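Local coordinates for beta sliding clamp (Borrelia burgdorferi, PDB 6DJ8), which probably tethers DNA polymerases and other proteins to DNA as a ring-shaped, head-to-tail homodimer, giving them processivity during replication, at residues A[281-286]-A[332-337]; A[361-366]-A[373-378]. One frame throughout, in Å; residues are numbered along the deposited sequence.

Overall arrangement
Interactions 1 and 2 lie in one antiparallel sheet that runs from the central domain into the C-terminal domain, and their centres are about 10 Å apart. Strand 278-283 is the middle term: one edge pairs with 335-338 in interaction 1, the other with 362-367, which is the first strand of the hairpin in interaction 2. Two probable backbone hydrogen bonds stitch the contacts together, Val-282 O to Ile-363 N at 2.8 Å and Leu-284 N to Ser-361 O at 3.0 Å. Val-282 and Tyr-335 lie on the same face as Ile-363, Ile-365 and Leu-375. On the other face, Leu-281 of interaction 1 touches Glu-364 and Pro-378 of interaction 2.

Interaction 1 (A[281-286]-A[332-337]); sequences LVSLGI and DPNYLY
Strands 281-283 and 335-337 run antiparallel, their axes 4.8 Å apart at closest and 173° between their directions. Leu-281 and Leu-336 form a hydrogen-bonded pair: Leu-281 N reaches Leu-336 O at 2.8 Å, and Leu-336 N returns to Leu-281 O at 2.9 Å, each donor lying in the plane of the carbonyl it meets. Beyond the non-hydrogen-bonded pair of Val-282 and Tyr-335, the ladder closes with Ser-283 N on Asn-334 O at 2.9 Å. That last bond is straight at the hydrogen (172°), yet the donor stands above the carbonyl plane; Asn-334 is still in the turn after cis Pro-333, one residue before the strand begins, which is consistent with this offset.

On one face CG2 of Val-282 comes to the edge of the Tyr-335 ring, near its plane, 3.9 Å from CD1. Leu-281 and Leu-336 share the other face, meeting through CB atoms 4.3 Å apart. The closest side-chain approach is at the turn end, where Ile-286 crosses Asn-334 at about a right angle and its CD1 presses to 3.1 Å from Asn-334 OD1. The Ile-286 chi2 of 136° is far from staggered, consistent with some strain.

The Tyr-335 hydroxyl bonds to Ser-309 O. This is antiparallel edge pairing in the sheet of the C-terminal domain: it ties the outermost strand, 335-338, to strand 278-283, which has 362-367 on its other edge and runs straight into helix 284-294, with Ser-283 at the N-cap position though its side chain makes no capping bond.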
loop_
_atom_site.group_PDB
_atom_site.type_symbol
_atom_site.label_atom_id
_atom_site.label_comp_id
_atom_site.label_asym_id
_atom_site.label_seq_id
_atom_site.Cartn_x
_atom_site.Cartn_y
_atom_site.Cartn_z
ATOM N N LEU A 281 19.542 -7.723 -29.589
ATOM C CA LEU A 281 20.040 -8.183 -28.297
ATOM C C LEU A 281 20.142 -6.953 -27.411
ATOM O O LEU A 281 20.858 -6.007 -27.757
ATOM C CB LEU A 281 21.406 -8.860 -28.422
ATOM C CG LEU A 281 21.895 -9.561 -27.155
ATOM C CD1 LEU A 281 21.019 -10.754 -26.829
ATOM C CD2 LEU A 281 23.335 -9.988 -27.286
ATOM N N VAL A 282 19.392 -6.938 -26.305
ATOM C CA VAL A 282 19.249 -5.740 -25.479
ATOM C C VAL A 282 19.601 -6.060 -24.033
ATOM O O VAL A 282 19.211 -7.106 -23.501
ATOM C CB VAL A 282 17.825 -5.153 -25.547
ATOM C CG1 VAL A 282 17.796 -3.777 -24.879
ATOM C CG2 VAL A 282 17.344 -5.071 -26.994
ATOM N N SER A 283 20.323 -5.146 -23.398
ATOM C CA SER A 283 20.627 -5.275 -21.983
ATOM C C SER A 283 19.340 -5.145 -21.169
ATOM O O SER A 283 18.607 -4.164 -21.310
ATOM C CB SER A 283 21.648 -4.211 -21.586
ATOM O OG SER A 283 21.637 -3.981 -20.194
ATOM N N LEU A 284 19.072 -6.144 -20.315
ATOM C CA LEU A 284 17.766 -6.267 -19.660
ATOM C C LEU A 284 17.528 -5.165 -18.636
ATOM O O LEU A 284 16.460 -4.544 -18.622
ATOM C CB LEU A 284 17.636 -7.642 -18.995
ATOM C CG LEU A 284 16.264 -8.021 -18.416
ATOM C CD1 LEU A 284 15.183 -8.060 -19.493
ATOM C CD2 LEU A 284 16.347 -9.349 -17.666
ATOM N N GLY A 285 18.494 -4.936 -17.741
ATOM C CA GLY A 285 18.300 -3.934 -16.703
ATOM C C GLY A 285 18.039 -2.550 -17.267
ATOM O O GLY A 285 17.184 -1.813 -16.771
ATOM N N ILE A 286 18.756 -2.189 -18.328
ATOM C CA ILE A 286 18.565 -0.878 -18.941
ATOM C C ILE A 286 17.242 -0.824 -19.692
ATOM O O ILE A 286 16.535 0.194 -19.661
ATOM C CB ILE A 286 19.773 -0.533 -19.825
ATOM C CG1 ILE A 286 20.918 -0.069 -18.918
ATOM C CG2 ILE A 286 19.419 0.549 -20.836
ATOM C CD1 ILE A 286 22.241 -0.626 -19.255
ATOM N N ASP A 332 24.644 1.211 -27.949
ATOM C CA ASP A 332 25.804 0.426 -27.552
ATOM C C ASP A 332 26.346 0.934 -26.215
ATOM O O ASP A 332 26.374 2.147 -25.982
ATOM C CB ASP A 332 26.877 0.508 -28.641
ATOM C CG ASP A 332 28.140 -0.249 -28.284
ATOM O OD1 ASP A 332 29.006 0.318 -27.585
ATOM O OD2 ASP A 332 28.260 -1.419 -28.700
ATOM N N PRO A 333 26.775 0.046 -25.302
ATOM C CA PRO A 333 26.966 -1.413 -25.353
ATOM C C PRO A 333 25.724 -2.143 -24.862
ATOM O O PRO A 333 25.787 -3.295 -24.483
ATOM C CB PRO A 333 28.174 -1.648 -24.439
ATOM C CG PRO A 333 27.956 -0.659 -23.310
ATOM C CD PRO A 333 27.247 0.512 -23.979
ATOM N N ASN A 334 24.589 -1.450 -24.851
ATOM C CA ASN A 334 23.336 -2.002 -24.344
ATOM C C ASN A 334 22.393 -2.512 -25.425
ATOM O O ASN A 334 21.303 -2.999 -25.089
ATOM C CB ASN A 334 22.607 -0.952 -23.504
ATOM C CG ASN A 334 23.471 -0.394 -22.406
ATOM O OD1 ASN A 334 24.072 -1.152 -21.646
ATOM N ND2 ASN A 334 23.553 0.938 -22.317
ATOM N N TYR A 335 22.760 -2.406 -26.700
ATOM C CA TYR A 335 21.822 -2.749 -27.761
ATOM C C TYR A 335 22.578 -3.140 -29.022
ATOM O O TYR A 335 23.455 -2.399 -29.473
ATOM C CB TYR A 335 20.891 -1.560 -28.036
ATOM C CG TYR A 335 20.070 -1.656 -29.297
ATOM C CD1 TYR A 335 18.825 -2.286 -29.294
ATOM C CD2 TYR A 335 20.515 -1.088 -30.481
ATOM C CE1 TYR A 335 18.060 -2.359 -30.444
ATOM C CE2 TYR A 335 19.766 -1.162 -31.634
ATOM C CZ TYR A 335 18.539 -1.796 -31.617
ATOM O OH TYR A 335 17.795 -1.866 -32.779
ATOM N N LEU A 336 22.222 -4.287 -29.593
ATOM C CA LEU A 336 22.760 -4.755 -30.866
ATOM C C LEU A 336 21.576 -5.139 -31.739
ATOM O O LEU A 336 20.582 -5.678 -31.241
ATOM C CB LEU A 336 23.704 -5.965 -30.707
ATOM C CG LEU A 336 25.027 -5.842 -29.941
ATOM C CD1 LEU A 336 24.821 -5.681 -28.436
ATOM C CD2 LEU A 336 25.913 -7.043 -30.219
ATOM N N TYR A 337 21.673 -4.844 -33.030
ATOM C CA TYR A 337 20.570 -5.091 -33.947
ATOM C C TYR A 337 21.079 -5.485 -35.321
ATOM O O TYR A 337 21.993 -4.851 -35.850
ATOM C CB TYR A 337 19.701 -3.869 -34.132
ATOM C CG TYR A 337 18.497 -4.117 -34.998
ATOM C CD1 TYR A 337 17.519 -5.022 -34.602
ATOM C CD2 TYR A 337 18.318 -3.429 -36.198
ATOM C CE1 TYR A 337 16.400 -5.239 -35.360
ATOM C CE2 TYR A 337 17.193 -3.642 -36.974
ATOM C CZ TYR A 337 16.230 -4.547 -36.532
ATOM O OH TYR A 337 15.097 -4.778 -37.269
#

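Interaction 2 (A[361-366]-A[373-378]); sequences SKIEIQ and LKLSEP
Lys-374 O is held by two donors from the facing strand: Gln-366 N makes a hydrogen bond of 3.0 Å in the plane of the carbonyl, and the CA-H of Ile-365 adds a weaker C-H...O contact. Gln-366 O answers by accepting Lys-374 N at 2.8 Å, nearly along its C=O axis. Two residues on, Glu-364 and Ser-376 repeat the reciprocal pattern, with Glu-364 N 2.8 Å from Ser-376 O.

Ser-376 adds a side-chain bond. Its OG, set between the backbone N and the carbonyl carbon (chi1 53°), donates to Glu-364 OE1 at 2.8 Å, arriving from above the carboxylate plane. The extended Glu-364 chain and the Pro-378 ring pass head to tail, CG to CG at 3.7 Å. On this face Gln-366 and Lys-374 run alongside each other in the same direction, and the last two torsions of the lysine turn NZ across to a weak 3.4 Å hydrogen bond with Gln-366 OE1. The ammonium may feel some long-range attraction from Glu-364.

Strands 362-367 and 373-376 make a beta hairpin of the C-terminal domain. In the DNA-encircling rings of this family, helices line the central channel and sheets form the outer wall; here helix 348-355 packs on the apolar face of the hairpin, meeting Ile-363, Ile-365 and Leu-375. Within that layer Ile-365 crosses Leu-373 obliquely, its CG2 lodged against CG and both methyls of the leucine, 3.7 Å from CG. Ile-363, with CG1 anti to its backbone N (chi1 -176°), sends CD1 obliquely across to Leu-375 CG at 4.0 Å. At the far end Glu-377 turns away from strand 362-367 and forms a salt bridge with Arg-166 of the central domain.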
loop_
_atom_site.group_PDB
_atom_site.type_symbol
_atom_site.label_atom_id
_atom_site.label_comp_id
_atom_site.label_asym_id
_atom_site.label_seq_id
_atom_site.Cartn_x
_atom_site.Cartn_y
_atom_site.Cartn_z
ATOM N N SER A 361 21.307 -11.555 -18.305
ATOM C CA SER A 361 21.836 -10.202 -18.438
ATOM C C SER A 361 21.245 -9.497 -19.651
ATOM O O SER A 361 20.982 -8.289 -19.609
ATOM C CB SER A 361 23.361 -10.243 -18.558
ATOM O OG SER A 361 23.935 -9.010 -18.166
ATOM N N LYS A 362 21.058 -10.229 -20.746
ATOM C CA LYS A 362 20.543 -9.683 -21.988
ATOM C C LYS A 362 19.282 -10.435 -22.394
ATOM O O LYS A 362 19.008 -11.533 -21.908
ATOM C CB LYS A 362 21.608 -9.763 -23.090
ATOM C CG LYS A 362 22.932 -9.130 -22.659
ATOM C CD LYS A 362 23.678 -8.505 -23.822
ATOM C CE LYS A 362 24.944 -7.773 -23.352
ATOM N NZ LYS A 362 24.699 -6.286 -23.182
ATOM N N ILE A 363 18.510 -9.832 -23.292
ATOM C CA ILE A 363 17.294 -10.443 -23.812
ATOM C C ILE A 363 17.325 -10.385 -25.334
ATOM O O ILE A 363 17.748 -9.380 -25.917
ATOM C CB ILE A 363 16.039 -9.749 -23.245
ATOM C CG1 ILE A 363 14.769 -10.446 -23.720
ATOM C CG2 ILE A 363 16.015 -8.285 -23.636
ATOM C CD1 ILE A 363 13.476 -9.829 -23.143
ATOM N N GLU A 364 16.885 -11.463 -25.980
ATOM C CA GLU A 364 16.757 -11.473 -27.431
ATOM C C GLU A 364 15.342 -11.053 -27.801
ATOM O O GLU A 364 14.370 -11.552 -27.228
ATOM C CB GLU A 364 17.064 -12.860 -28.008
ATOM C CG GLU A 364 18.298 -13.534 -27.436
ATOM C CD GLU A 364 18.432 -14.983 -27.902
ATOM O OE1 GLU A 364 17.570 -15.802 -27.523
ATOM O OE2 GLU A 364 19.388 -15.303 -28.627
ATOM N N ILE A 365 15.235 -10.110 -28.733
ATOM C CA ILE A 365 13.955 -9.648 -29.262
ATOM C C ILE A 365 14.051 -9.766 -30.777
ATOM O O ILE A 365 14.874 -9.085 -31.409
ATOM C CB ILE A 365 13.625 -8.215 -28.846
ATOM C CG1 ILE A 365 13.583 -8.104 -27.319
ATOM C CG2 ILE A 365 12.298 -7.794 -29.470
ATOM C CD1 ILE A 365 13.588 -6.674 -26.806
ATOM N N GLN A 366 13.235 -10.642 -31.357
ATOM C CA GLN A 366 13.303 -10.956 -32.774
ATOM C C GLN A 366 11.902 -10.889 -33.361
ATOM O O GLN A 366 10.910 -11.130 -32.665
ATOM C CB GLN A 366 13.898 -12.340 -32.983
ATOM C CG GLN A 366 15.199 -12.536 -32.237
ATOM C CD GLN A 366 15.695 -13.960 -32.291
ATOM O OE1 GLN A 366 15.019 -14.844 -32.812
ATOM N NE2 GLN A 366 16.890 -14.187 -31.767
ATOM N N LEU A 373 6.298 -10.363 -32.205
ATOM C CA LEU A 373 7.569 -10.150 -31.534
ATOM C C LEU A 373 7.867 -11.354 -30.648
ATOM O O LEU A 373 7.002 -11.799 -29.883
ATOM C CB LEU A 373 7.501 -8.872 -30.695
ATOM C CG LEU A 373 8.770 -8.089 -30.417
ATOM C CD1 LEU A 373 9.257 -7.494 -31.706
ATOM C CD2 LEU A 373 8.502 -6.998 -29.396
ATOM N N LYS A 374 9.080 -11.880 -30.746
ATOM C CA LYS A 374 9.489 -13.030 -29.953
ATOM C C LYS A 374 10.554 -12.615 -28.955
ATOM O O LYS A 374 11.561 -12.000 -29.329
ATOM C CB LYS A 374 10.016 -14.161 -30.832
ATOM C CG LYS A 374 10.586 -15.327 -30.031
ATOM C CD LYS A 374 10.803 -16.550 -30.935
ATOM C CE LYS A 374 12.212 -16.583 -31.509
ATOM N NZ LYS A 374 13.260 -16.532 -30.454
ATOM N N LEU A 375 10.317 -12.937 -27.689
ATOM C CA LEU A 375 11.250 -12.669 -26.607
ATOM C C LEU A 375 11.809 -13.972 -26.079
ATOM O O LEU A 375 11.046 -14.897 -25.788
ATOM C CB LEU A 375 10.570 -11.924 -25.453
ATOM C CG LEU A 375 10.327 -10.425 -25.505
ATOM C CD1 LEU A 375 9.719 -10.012 -26.810
ATOM C CD2 LEU A 375 9.416 -9.990 -24.284
ATOM N N SER A 376 13.124 -14.019 -25.897
ATOM C CA SER A 376 13.768 -15.199 -25.354
ATOM C C SER A 376 15.068 -14.796 -24.679
ATOM O O SER A 376 15.594 -13.697 -24.888
ATOM C CB SER A 376 14.043 -16.223 -26.457
ATOM O OG SER A 376 14.760 -15.606 -27.508
ATOM N N GLU A 377 15.590 -15.721 -23.884
ATOM C CA GLU A 377 16.876 -15.670 -23.208
ATOM C C GLU A 377 17.925 -16.339 -24.089
ATOM O O GLU A 377 17.640 -17.374 -24.703
ATOM C CB GLU A 377 16.809 -16.378 -21.854
ATOM C CG GLU A 377 16.063 -15.600 -20.781
ATOM C CD GLU A 377 15.819 -16.392 -19.494
ATOM O OE1 GLU A 377 15.718 -17.633 -19.568
ATOM O OE2 GLU A 377 15.709 -15.772 -18.411
ATOM N N PRO A 378 19.107 -15.729 -24.208
ATOM C CA PRO A 378 20.211 -16.396 -24.911
ATOM C C PRO A 378 20.544 -17.720 -24.243
ATOM O O PRO A 378 20.573 -17.828 -23.015
ATOM C CB PRO A 378 21.374 -15.402 -24.806
ATOM C CG PRO A 378 20.704 -14.055 -24.708
ATOM C CD PRO A 378 19.486 -14.348 -23.854
#